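MAU2 chromatid cohesion factor homolog (Saccharomyces cerevisiae, PDB 4XDN) pairs with SCC2 to form the complex that cohesin needs to associate with chromosomes, and so takes part in sister chromatid cohesion. Local coordinates at residues 43-51 with 362-372; 63-74 with 87-98. All blocks are in the same frame, centred on the assembly; numbering follows the deposited sequence.

Contact 1 of 2, residues 43-51 with 362-372; sequences AYSIANKIG and IAAGGVSMNEL
Tyr-44 lies against the backbone of Gly-366 to Ser-368. Its CG stands anti to the carbonyl carbon (chi1 -69°), and from there the ring extends along the loop. Tyr-44 CB meets Gly-366 CA at 3.6 Å, an approach eased by glycine's lack of a side chain. Farther out, Gly-366 O lies over one ring face, 3.5 Å from Tyr-44 CD2, while Tyr-44 CD1 comes 3.3 Å from Val-367 O, Tyr-44 CE1 reaches Ser-368 N and Tyr-44 OH carries on toward Leu-94. With an alanine here the loop would probably lose the flat surface it rests on, leaving a gap beside Gly-366 and Val-367. A water donates to Tyr-44 O and accepts from Val-367 N, tying the two backbones together. Asn-48, short and amide-tipped, donates from ND2 to a lone pair of Ile-362 O (3.1 Å), which lies nearly in its amide plane. Small Ala-47 lets its CB sit 4.1 Å from Met-369 CB, and the side chains of Ile-50 and Met-369 cross at about a right angle. The contact joins the end of helix 29-45 and the following turn to loop 362-368 and the first turn of helix 369-398, where N-cap Ser-368 OG accepts from Asn-370 N and bonds Glu-98, with helices 53-76 and 81-98 alongside.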
loop_
_atom_site.group_PDB
_atom_site.type_symbol
_atom_site.label_atom_id
_atom_site.label_comp_id
_atom_site.label_asym_id
_atom_site.label_seq_id
_atom_site.Cartn_x
_atom_site.Cartn_y
_atom_site.Cartn_z
ATOM N N ALA A 43 -12.740 10.476 -27.923
ATOM C CA ALA A 43 -11.634 9.622 -27.513
ATOM C C ALA A 43 -11.931 9.001 -26.149
ATOM O O ALA A 43 -11.642 7.828 -25.917
ATOM C CB ALA A 43 -10.339 10.409 -27.474
ATOM N N TYR A 44 -12.518 9.791 -25.252
ATOM C CA TYR A 44 -12.922 9.289 -23.941
ATOM C C TYR A 44 -13.988 8.210 -24.081
ATOM O O TYR A 44 -14.024 7.256 -23.300
ATOM C CB TYR A 44 -13.470 10.419 -23.059
ATOM C CG TYR A 44 -12.453 11.441 -22.591
ATOM C CD1 TYR A 44 -11.115 11.106 -22.422
ATOM C CD2 TYR A 44 -12.841 12.745 -22.308
ATOM C CE1 TYR A 44 -10.195 12.042 -21.991
ATOM C CE2 TYR A 44 -11.929 13.686 -21.877
ATOM C CZ TYR A 44 -10.609 13.333 -21.721
ATOM O OH TYR A 44 -9.704 14.276 -21.294
ATOM N N SER A 45 -14.857 8.374 -25.075
ATOM C CA SER A 45 -16.000 7.487 -25.248
ATOM C C SER A 45 -15.572 6.085 -25.676
ATOM O O SER A 45 -16.300 5.123 -25.452
ATOM C CB SER A 45 -16.982 8.069 -26.272
ATOM O OG SER A 45 -16.506 7.911 -27.597
ATOM N N ILE A 46 -14.393 5.979 -26.286
ATOM C CA ILE A 46 -13.868 4.692 -26.753
ATOM C C ILE A 46 -12.594 4.294 -26.003
ATOM O O ILE A 46 -11.890 3.367 -26.404
ATOM C CB ILE A 46 -13.569 4.722 -28.273
ATOM C CG1 ILE A 46 -12.575 5.835 -28.620
ATOM C CG2 ILE A 46 -14.858 4.906 -29.060
ATOM C CD1 ILE A 46 -11.178 5.350 -28.901
ATOM N N ALA A 47 -12.316 4.986 -24.902
ATOM C CA ALA A 47 -11.072 4.795 -24.164
ATOM C C ALA A 47 -10.962 3.392 -23.569
ATOM O O ALA A 47 -9.860 2.911 -23.306
ATOM C CB ALA A 47 -10.954 5.840 -23.067
ATOM N N ASN A 48 -12.103 2.740 -23.361
ATOM C CA ASN A 48 -12.126 1.389 -22.804
ATOM C C ASN A 48 -12.193 0.310 -23.881
ATOM O O ASN A 48 -12.444 -0.855 -23.574
ATOM C CB ASN A 48 -13.314 1.226 -21.853
ATOM C CG ASN A 48 -14.645 1.220 -22.579
ATOM O OD1 ASN A 48 -14.839 1.952 -23.548
ATOM N ND2 ASN A 48 -15.570 0.391 -22.111
ATOM N N LYS A 49 -11.962 0.697 -25.134
ATOM C CA LYS A 49 -12.108 -0.216 -26.268
ATOM C C LYS A 49 -10.821 -0.368 -27.079
ATOM O O LYS A 49 -10.856 -0.831 -28.218
ATOM C CB LYS A 49 -13.232 0.265 -27.193
ATOM C CG LYS A 49 -14.564 0.481 -26.495
ATOM C CD LYS A 49 -15.696 0.696 -27.491
ATOM C CE LYS A 49 -16.119 -0.605 -28.174
ATOM N NZ LYS A 49 -16.696 -1.589 -27.214
ATOM N N ILE A 50 -9.688 0.017 -26.500
ATOM C CA ILE A 50 -8.408 -0.116 -27.189
ATOM C C ILE A 50 -7.845 -1.510 -26.942
ATOM O O ILE A 50 -7.394 -1.820 -25.838
ATOM C CB ILE A 50 -7.393 0.959 -26.737
ATOM C CG1 ILE A 50 -7.875 2.354 -27.139
ATOM C CG2 ILE A 50 -6.027 0.718 -27.366
ATOM C CD1 ILE A 50 -8.794 3.001 -26.142
ATOM N N GLY A 51 -7.882 -2.342 -27.979
ATOM C CA GLY A 51 -7.420 -3.716 -27.892
ATOM C C GLY A 51 -6.307 -4.037 -28.871
ATOM O O GLY A 51 -5.873 -5.185 -28.965
ATOM N N ILE A 362 -14.355 -2.903 -17.514
ATOM C CA ILE A 362 -13.993 -1.516 -17.247
ATOM C C ILE A 362 -14.642 -0.613 -18.298
ATOM O O ILE A 362 -14.656 -0.936 -19.486
ATOM C CB ILE A 362 -12.460 -1.315 -17.228
ATOM C CG1 ILE A 362 -12.121 0.085 -16.710
ATOM C CG2 ILE A 362 -11.857 -1.561 -18.608
ATOM C CD1 ILE A 362 -10.666 0.261 -16.342
ATOM N N ALA A 363 -15.192 0.510 -17.847
ATOM C CA ALA A 363 -16.020 1.354 -18.704
ATOM C C ALA A 363 -15.467 2.764 -18.865
ATOM O O ALA A 363 -14.606 3.205 -18.106
ATOM C CB ALA A 363 -17.434 1.419 -18.145
ATOM N N ALA A 364 -15.965 3.452 -19.888
ATOM C CA ALA A 364 -15.862 4.900 -19.978
ATOM C C ALA A 364 -17.052 5.452 -19.198
ATOM O O ALA A 364 -18.013 4.717 -18.972
ATOM C CB ALA A 364 -15.879 5.351 -21.422
ATOM N N GLY A 365 -17.024 6.712 -18.770
ATOM C CA GLY A 365 -15.957 7.660 -19.033
ATOM C C GLY A 365 -16.307 8.899 -18.219
ATOM O O GLY A 365 -16.895 8.749 -17.149
ATOM N N GLY A 366 -15.970 10.110 -18.665
ATOM C CA GLY A 366 -15.112 10.371 -19.807
ATOM C C GLY A 366 -13.729 10.687 -19.280
ATOM O O GLY A 366 -13.404 11.841 -19.000
ATOM N N VAL A 367 -12.930 9.640 -19.121
ATOM C CA VAL A 367 -11.588 9.762 -18.573
ATOM C C VAL A 367 -10.571 9.234 -19.566
ATOM O O VAL A 367 -10.904 8.450 -20.456
ATOM C CB VAL A 367 -11.453 8.998 -17.247
ATOM C CG1 VAL A 367 -12.293 9.662 -16.173
ATOM C CG2 VAL A 367 -11.859 7.535 -17.425
ATOM N N SER A 368 -9.330 9.674 -19.409
ATOM C CA SER A 368 -8.255 9.250 -20.288
ATOM C C SER A 368 -8.129 7.735 -20.309
ATOM O O SER A 368 -8.375 7.062 -19.304
ATOM C CB SER A 368 -6.931 9.873 -19.845
ATOM O OG SER A 368 -5.876 9.486 -20.704
ATOM N N MET A 369 -7.761 7.199 -21.468
ATOM C CA MET A 369 -7.395 5.797 -21.571
ATOM C C MET A 369 -6.322 5.486 -20.532
ATOM O O MET A 369 -6.298 4.405 -19.949
ATOM C CB MET A 369 -6.890 5.480 -22.979
ATOM C CG MET A 369 -6.337 4.067 -23.164
ATOM S SD MET A 369 -5.253 3.954 -24.596
ATOM C CE MET A 369 -3.839 4.898 -24.022
ATOM N N ASN A 370 -5.438 6.452 -20.303
ATOM C CA ASN A 370 -4.323 6.267 -19.387
ATOM C C ASN A 370 -4.771 6.196 -17.927
ATOM O O ASN A 370 -4.090 5.599 -17.095
ATOM C CB ASN A 370 -3.305 7.389 -19.578
ATOM C CG ASN A 370 -2.674 7.366 -20.960
ATOM O OD1 ASN A 370 -1.927 6.447 -21.298
ATOM N ND2 ASN A 370 -2.968 8.382 -21.764
ATOM N N GLU A 371 -5.914 6.800 -17.617
ATOM C CA GLU A 371 -6.510 6.647 -16.296
ATOM C C GLU A 371 -7.018 5.219 -16.131
ATOM O O GLU A 371 -6.800 4.589 -15.097
ATOM C CB GLU A 371 -7.648 7.649 -16.085
ATOM C CG GLU A 371 -8.459 7.426 -14.808
ATOM C CD GLU A 371 -7.607 7.432 -13.547
ATOM O OE1 GLU A 371 -6.560 8.116 -13.530
ATOM O OE2 GLU A 371 -7.987 6.750 -12.569
ATOM N N LEU A 372 -7.694 4.708 -17.155
ATOM C CA LEU A 372 -8.173 3.334 -17.129
ATOM C C LEU A 372 -6.990 2.375 -17.074
ATOM O O LEU A 372 -7.062 1.324 -16.442
ATOM C CB LEU A 372 -9.041 3.034 -18.350
ATOM C CG LEU A 372 -10.245 3.950 -18.592
ATOM C CD1 LEU A 372 -11.065 3.432 -19.766
ATOM C CD2 LEU A 372 -11.116 4.086 -17.350
HETATM O O HOH W 1 -13.408 7.154 -20.779
#

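Contact 2 of 2, residues 63-74 with 87-98; sequences MNMSIQMFQLLK and VTFEMVELLIQE
The Phe-70 ring turns one face toward the backbone of helix 87-98, with Val-87 O and Met-91 N above it, nearer its edge than its centre. At the edge, near the ring plane, Leu-94 CD1 is 4.1 Å from Phe-70 CE2. The carboxylate of Glu-90 is turned 73° from the ring and brings OE1 to 3.7 Å from Phe-70 CZ; that acid is held by Arg-40, Lys-86 and Tyr-33. Phe-70 is therefore a knob, a broad flat side chain that fills the hole formed by Val-87, Glu-90, Met-91 and Leu-94. This is an antiparallel helical hairpin, crossing at -146°, its axes approaching to 9.5 Å, with knobs-into-holes packing in both directions: Met-91, unbranched and extended, threads between Ile-67, Phe-70, Gln-71 and Lys-74, while Leu-94 fills the hole of Met-63, Ser-66, Ile-67 and Phe-70. The side chains of Ile-67 and Leu-94 run past each other in opposite directions, Ile-67 CG1 4.0 Å from Leu-94 CB. Toward the connection between the helices, Lys-74 folds back over its last two torsions, and its NZ donates to Thr-88 OG1 (3.1 Å) besides its salt bridge with Asp-84, whose backbone O also bonds Thr-88 OG1. At the other end Met-63 CE lies 3.7 Å from Glu-98 OE2, whose polar partner is Ser-368.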
loop_
_atom_site.group_PDB
_atom_site.type_symbol
_atom_site.label_atom_id
_atom_site.label_comp_id
_atom_site.label_asym_id
_atom_site.label_seq_id
_atom_site.Cartn_x
_atom_site.Cartn_y
_atom_site.Cartn_z
ATOM N N MET A 63 -6.895 12.628 -29.964
ATOM C CA MET A 63 -6.301 13.537 -28.990
ATOM C C MET A 63 -5.367 14.528 -29.670
ATOM O O MET A 63 -5.306 15.698 -29.294
ATOM C CB MET A 63 -5.539 12.757 -27.918
ATOM C CG MET A 63 -6.427 11.982 -26.961
ATOM S SD MET A 63 -7.628 13.030 -26.119
ATOM C CE MET A 63 -8.311 11.866 -24.939
ATOM N N ASN A 64 -4.639 14.050 -30.672
ATOM C CA ASN A 64 -3.753 14.901 -31.448
ATOM C C ASN A 64 -4.542 16.028 -32.104
ATOM O O ASN A 64 -4.193 17.201 -31.976
ATOM C CB ASN A 64 -3.018 14.078 -32.506
ATOM C CG ASN A 64 -1.862 14.829 -33.132
ATOM O OD1 ASN A 64 -1.151 15.568 -32.456
ATOM N ND2 ASN A 64 -1.667 14.638 -34.431
ATOM N N MET A 65 -5.619 15.664 -32.793
ATOM C CA MET A 65 -6.485 16.645 -33.431
ATOM C C MET A 65 -7.053 17.629 -32.416
ATOM O O MET A 65 -7.066 18.832 -32.661
ATOM C CB MET A 65 -7.624 15.951 -34.177
ATOM C CG MET A 65 -7.238 15.461 -35.558
ATOM S SD MET A 65 -6.799 16.792 -36.695
ATOM C CE MET A 65 -8.360 17.658 -36.817
ATOM N N SER A 66 -7.517 17.123 -31.277
ATOM C CA SER A 66 -8.081 17.986 -30.245
ATOM C C SER A 66 -7.069 19.033 -29.793
ATOM O O SER A 66 -7.385 20.219 -29.700
ATOM C CB SER A 66 -8.539 17.162 -29.044
ATOM O OG SER A 66 -8.968 18.010 -27.991
ATOM N N ILE A 67 -5.849 18.585 -29.515
ATOM C CA ILE A 67 -4.786 19.478 -29.078
ATOM C C ILE A 67 -4.453 20.497 -30.163
ATOM O O ILE A 67 -4.292 21.683 -29.877
ATOM C CB ILE A 67 -3.517 18.686 -28.698
ATOM C CG1 ILE A 67 -3.787 17.845 -27.449
ATOM C CG2 ILE A 67 -2.341 19.623 -28.433
ATOM C CD1 ILE A 67 -2.761 16.755 -27.204
ATOM N N GLN A 68 -4.353 20.033 -31.404
ATOM C CA GLN A 68 -3.984 20.906 -32.511
ATOM C C GLN A 68 -5.060 21.960 -32.757
ATOM O O GLN A 68 -4.752 23.094 -33.123
ATOM C CB GLN A 68 -3.743 20.089 -33.781
ATOM C CG GLN A 68 -2.634 19.040 -33.638
ATOM C CD GLN A 68 -1.416 19.289 -34.515
ATOM O OE1 GLN A 68 -1.373 20.229 -35.308
ATOM N NE2 GLN A 68 -0.413 18.430 -34.374
ATOM N N MET A 69 -6.318 21.585 -32.549
ATOM C CA MET A 69 -7.425 22.522 -32.701
ATOM C C MET A 69 -7.387 23.574 -31.593
ATOM O O MET A 69 -7.657 24.754 -31.835
ATOM C CB MET A 69 -8.762 21.778 -32.695
ATOM C CG MET A 69 -8.965 20.858 -33.906
ATOM S SD MET A 69 -9.309 21.720 -35.446
ATOM C CE MET A 69 -11.096 21.774 -35.405
ATOM N N PHE A 70 -7.042 23.148 -30.379
ATOM C CA PHE A 70 -6.850 24.082 -29.273
ATOM C C PHE A 70 -5.706 25.047 -29.573
ATOM O O PHE A 70 -5.827 26.255 -29.361
ATOM C CB PHE A 70 -6.557 23.338 -27.966
ATOM C CG PHE A 70 -7.780 22.782 -27.282
ATOM C CD1 PHE A 70 -8.913 23.560 -27.101
ATOM C CD2 PHE A 70 -7.785 21.478 -26.809
ATOM C CE1 PHE A 70 -10.030 23.046 -26.467
ATOM C CE2 PHE A 70 -8.900 20.956 -26.176
ATOM C CZ PHE A 70 -10.024 21.741 -26.005
ATOM N N GLN A 71 -4.592 24.503 -30.053
ATOM C CA GLN A 71 -3.427 25.311 -30.394
ATOM C C GLN A 71 -3.782 26.308 -31.486
ATOM O O GLN A 71 -3.268 27.429 -31.522
ATOM C CB GLN A 71 -2.267 24.421 -30.839
ATOM C CG GLN A 71 -1.636 23.650 -29.700
ATOM C CD GLN A 71 -0.529 22.713 -30.146
ATOM O OE1 GLN A 71 -0.586 22.130 -31.229
ATOM N NE2 GLN A 71 0.489 22.564 -29.307
ATOM N N LEU A 72 -4.676 25.886 -32.371
ATOM C CA LEU A 72 -5.156 26.728 -33.453
ATOM C C LEU A 72 -5.798 27.995 -32.896
ATOM O O LEU A 72 -5.568 29.091 -33.403
ATOM C CB LEU A 72 -6.157 25.950 -34.309
ATOM C CG LEU A 72 -6.195 26.169 -35.821
ATOM C CD1 LEU A 72 -4.821 26.042 -36.467
ATOM C CD2 LEU A 72 -7.153 25.156 -36.420
ATOM N N LEU A 73 -6.592 27.837 -31.841
ATOM C CA LEU A 73 -7.260 28.963 -31.207
ATOM C C LEU A 73 -6.256 29.934 -30.596
ATOM O O LEU A 73 -6.385 31.146 -30.749
ATOM C CB LEU A 73 -8.232 28.474 -30.128
ATOM C CG LEU A 73 -9.481 27.741 -30.621
ATOM C CD1 LEU A 73 -10.252 27.141 -29.454
ATOM C CD2 LEU A 73 -10.375 28.679 -31.424
ATOM N N LYS A 74 -5.256 29.396 -29.908
ATOM C CA LYS A 74 -4.287 30.224 -29.200
ATOM C C LYS A 74 -3.355 30.997 -30.132
ATOM O O LYS A 74 -2.852 32.060 -29.765
ATOM C CB LYS A 74 -3.453 29.362 -28.252
ATOM C CG LYS A 74 -4.174 28.992 -26.964
ATOM C CD LYS A 74 -3.262 28.273 -25.982
ATOM C CE LYS A 74 -2.155 29.176 -25.441
ATOM N NZ LYS A 74 -2.679 30.393 -24.763
ATOM N N VAL A 87 -9.409 27.660 -22.726
ATOM C CA VAL A 87 -8.784 26.909 -23.809
ATOM C C VAL A 87 -7.454 26.301 -23.370
ATOM O O VAL A 87 -7.182 25.128 -23.631
ATOM C CB VAL A 87 -8.547 27.802 -25.051
ATOM C CG1 VAL A 87 -7.714 27.068 -26.105
ATOM C CG2 VAL A 87 -9.878 28.248 -25.648
ATOM N N THR A 88 -6.628 27.104 -22.708
ATOM C CA THR A 88 -5.311 26.652 -22.280
ATOM C C THR A 88 -5.425 25.508 -21.281
ATOM O O THR A 88 -4.693 24.524 -21.376
ATOM C CB THR A 88 -4.505 27.804 -21.653
ATOM O OG1 THR A 88 -4.329 28.841 -22.624
ATOM C CG2 THR A 88 -3.133 27.323 -21.184
ATOM N N PHE A 89 -6.347 25.637 -20.331
ATOM C CA PHE A 89 -6.548 24.612 -19.312
ATOM C C PHE A 89 -6.998 23.285 -19.926
ATOM O O PHE A 89 -6.458 22.231 -19.590
ATOM C CB PHE A 89 -7.573 25.080 -18.272
ATOM C CG PHE A 89 -7.080 26.190 -17.371
ATOM C CD1 PHE A 89 -5.725 26.373 -17.127
ATOM C CD2 PHE A 89 -7.982 27.046 -16.759
ATOM C CE1 PHE A 89 -5.285 27.391 -16.296
ATOM C CE2 PHE A 89 -7.545 28.063 -15.929
ATOM C CZ PHE A 89 -6.196 28.234 -15.698
ATOM N N GLU A 90 -7.980 23.334 -20.825
ATOM C CA GLU A 90 -8.467 22.123 -21.479
ATOM C C GLU A 90 -7.364 21.477 -22.306
ATOM O O GLU A 90 -7.181 20.259 -22.272
ATOM C CB GLU A 90 -9.670 22.430 -22.369
ATOM C CG GLU A 90 -10.940 22.749 -21.610
ATOM C CD GLU A 90 -12.103 23.038 -22.533
ATOM O OE1 GLU A 90 -12.494 22.136 -23.301
ATOM O OE2 GLU A 90 -12.623 24.172 -22.497
ATOM N N MET A 91 -6.631 22.301 -23.046
ATOM C CA MET A 91 -5.524 21.815 -23.858
ATOM C C MET A 91 -4.431 21.184 -23.004
ATOM O O MET A 91 -4.001 20.062 -23.265
ATOM C CB MET A 91 -4.931 22.955 -24.683
ATOM C CG MET A 91 -3.618 22.597 -25.360
ATOM S SD MET A 91 -2.916 23.939 -26.322
ATOM C CE MET A 91 -1.275 23.276 -26.561
ATOM N N VAL A 92 -3.972 21.924 -21.998
ATOM C CA VAL A 92 -2.884 21.475 -21.141
ATOM C C VAL A 92 -3.289 20.220 -20.378
ATOM O O VAL A 92 -2.454 19.363 -20.094
ATOM C CB VAL A 92 -2.459 22.585 -20.150
ATOM C CG1 VAL A 92 -1.625 22.020 -19.005
ATOM C CG2 VAL A 92 -1.683 23.664 -20.881
ATOM N N GLU A 93 -4.571 20.120 -20.047
ATOM C CA GLU A 93 -5.104 18.934 -19.389
ATOM C C GLU A 93 -4.777 17.692 -20.217
ATOM O O GLU A 93 -4.462 16.633 -19.672
ATOM C CB GLU A 93 -6.615 19.064 -19.193
ATOM C CG GLU A 93 -7.242 17.975 -18.339
ATOM C CD GLU A 93 -7.077 18.220 -16.852
ATOM O OE1 GLU A 93 -7.682 17.463 -16.064
ATOM O OE2 GLU A 93 -6.352 19.164 -16.465
ATOM N N LEU A 94 -4.841 17.836 -21.536
ATOM C CA LEU A 94 -4.561 16.728 -22.444
ATOM C C LEU A 94 -3.062 16.476 -22.561
ATOM O O LEU A 94 -2.628 15.328 -22.639
ATOM C CB LEU A 94 -5.153 16.998 -23.829
ATOM C CG LEU A 94 -6.666 17.220 -23.892
ATOM C CD1 LEU A 94 -7.117 17.371 -25.339
ATOM C CD2 LEU A 94 -7.430 16.094 -23.212
ATOM N N LEU A 95 -2.272 17.544 -22.580
ATOM C CA LEU A 95 -0.823 17.402 -22.628
ATOM C C LEU A 95 -0.333 16.623 -21.412
ATOM O O LEU A 95 0.560 15.783 -21.510
ATOM C CB LEU A 95 -0.143 18.772 -22.680
ATOM C CG LEU A 95 -0.360 19.607 -23.943
ATOM C CD1 LEU A 95 0.273 20.977 -23.775
ATOM C CD2 LEU A 95 0.207 18.908 -25.171
ATOM N N ILE A 96 -0.945 16.905 -20.269
ATOM C CA ILE A 96 -0.550 16.298 -19.008
ATOM C C ILE A 96 -0.977 14.831 -18.929
ATOM O O ILE A 96 -0.232 13.989 -18.424
ATOM C CB ILE A 96 -1.149 17.089 -17.821
ATOM C CG1 ILE A 96 -0.496 18.472 -17.745
ATOM C CG2 ILE A 96 -0.943 16.352 -16.504
ATOM C CD1 ILE A 96 -1.143 19.418 -16.752
ATOM N N GLN A 97 -2.168 14.526 -19.434
ATOM C CA GLN A 97 -2.745 13.193 -19.281
ATOM C C GLN A 97 -2.464 12.255 -20.455
ATOM O O GLN A 97 -2.534 11.036 -20.299
ATOM C CB GLN A 97 -4.256 13.300 -19.076
ATOM C CG GLN A 97 -4.660 13.962 -17.767
ATOM C CD GLN A 97 -6.157 13.922 -17.536
ATOM O OE1 GLN A 97 -6.906 13.360 -18.336
ATOM N NE2 GLN A 97 -6.604 14.521 -16.437
ATOM N N GLU A 98 -2.141 12.816 -21.618
ATOM C CA GLU A 98 -2.022 12.020 -22.841
ATOM C C GLU A 98 -0.597 11.960 -23.395
ATOM O O GLU A 98 -0.282 11.067 -24.182
ATOM C CB GLU A 98 -2.965 12.573 -23.917
ATOM C CG GLU A 98 -4.395 12.806 -23.434
ATOM C CD GLU A 98 -5.071 11.531 -22.949
ATOM O OE1 GLU A 98 -4.691 10.435 -23.411
ATOM O OE2 GLU A 98 -5.985 11.629 -22.104
#

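Overall arrangement
The centres of the two contacts lie about 18 Å apart, on the same side of the chain's centre, and contact 2 is nested within the long loop of chain that contact 1 closes. Contact 2 joins helices close in sequence, whereas contact 1 brings together segments 311 residues apart. They meet directly: Ser-368 OG and Glu-98 OE2 are 2.6 Å apart, a probable hydrogen bond, and Tyr-44 OH packs 3.5 Å from Leu-94 CD2. The hydroxyl of Tyr-59, on helix 53-76, is hydrogen-bonded to Met-369 N and to Glu-98 OE1, adding a second polar tie. The N-terminal helices are thereby fastened to helix 369-398, and both contacts also touch the chain of another protein in the assembly.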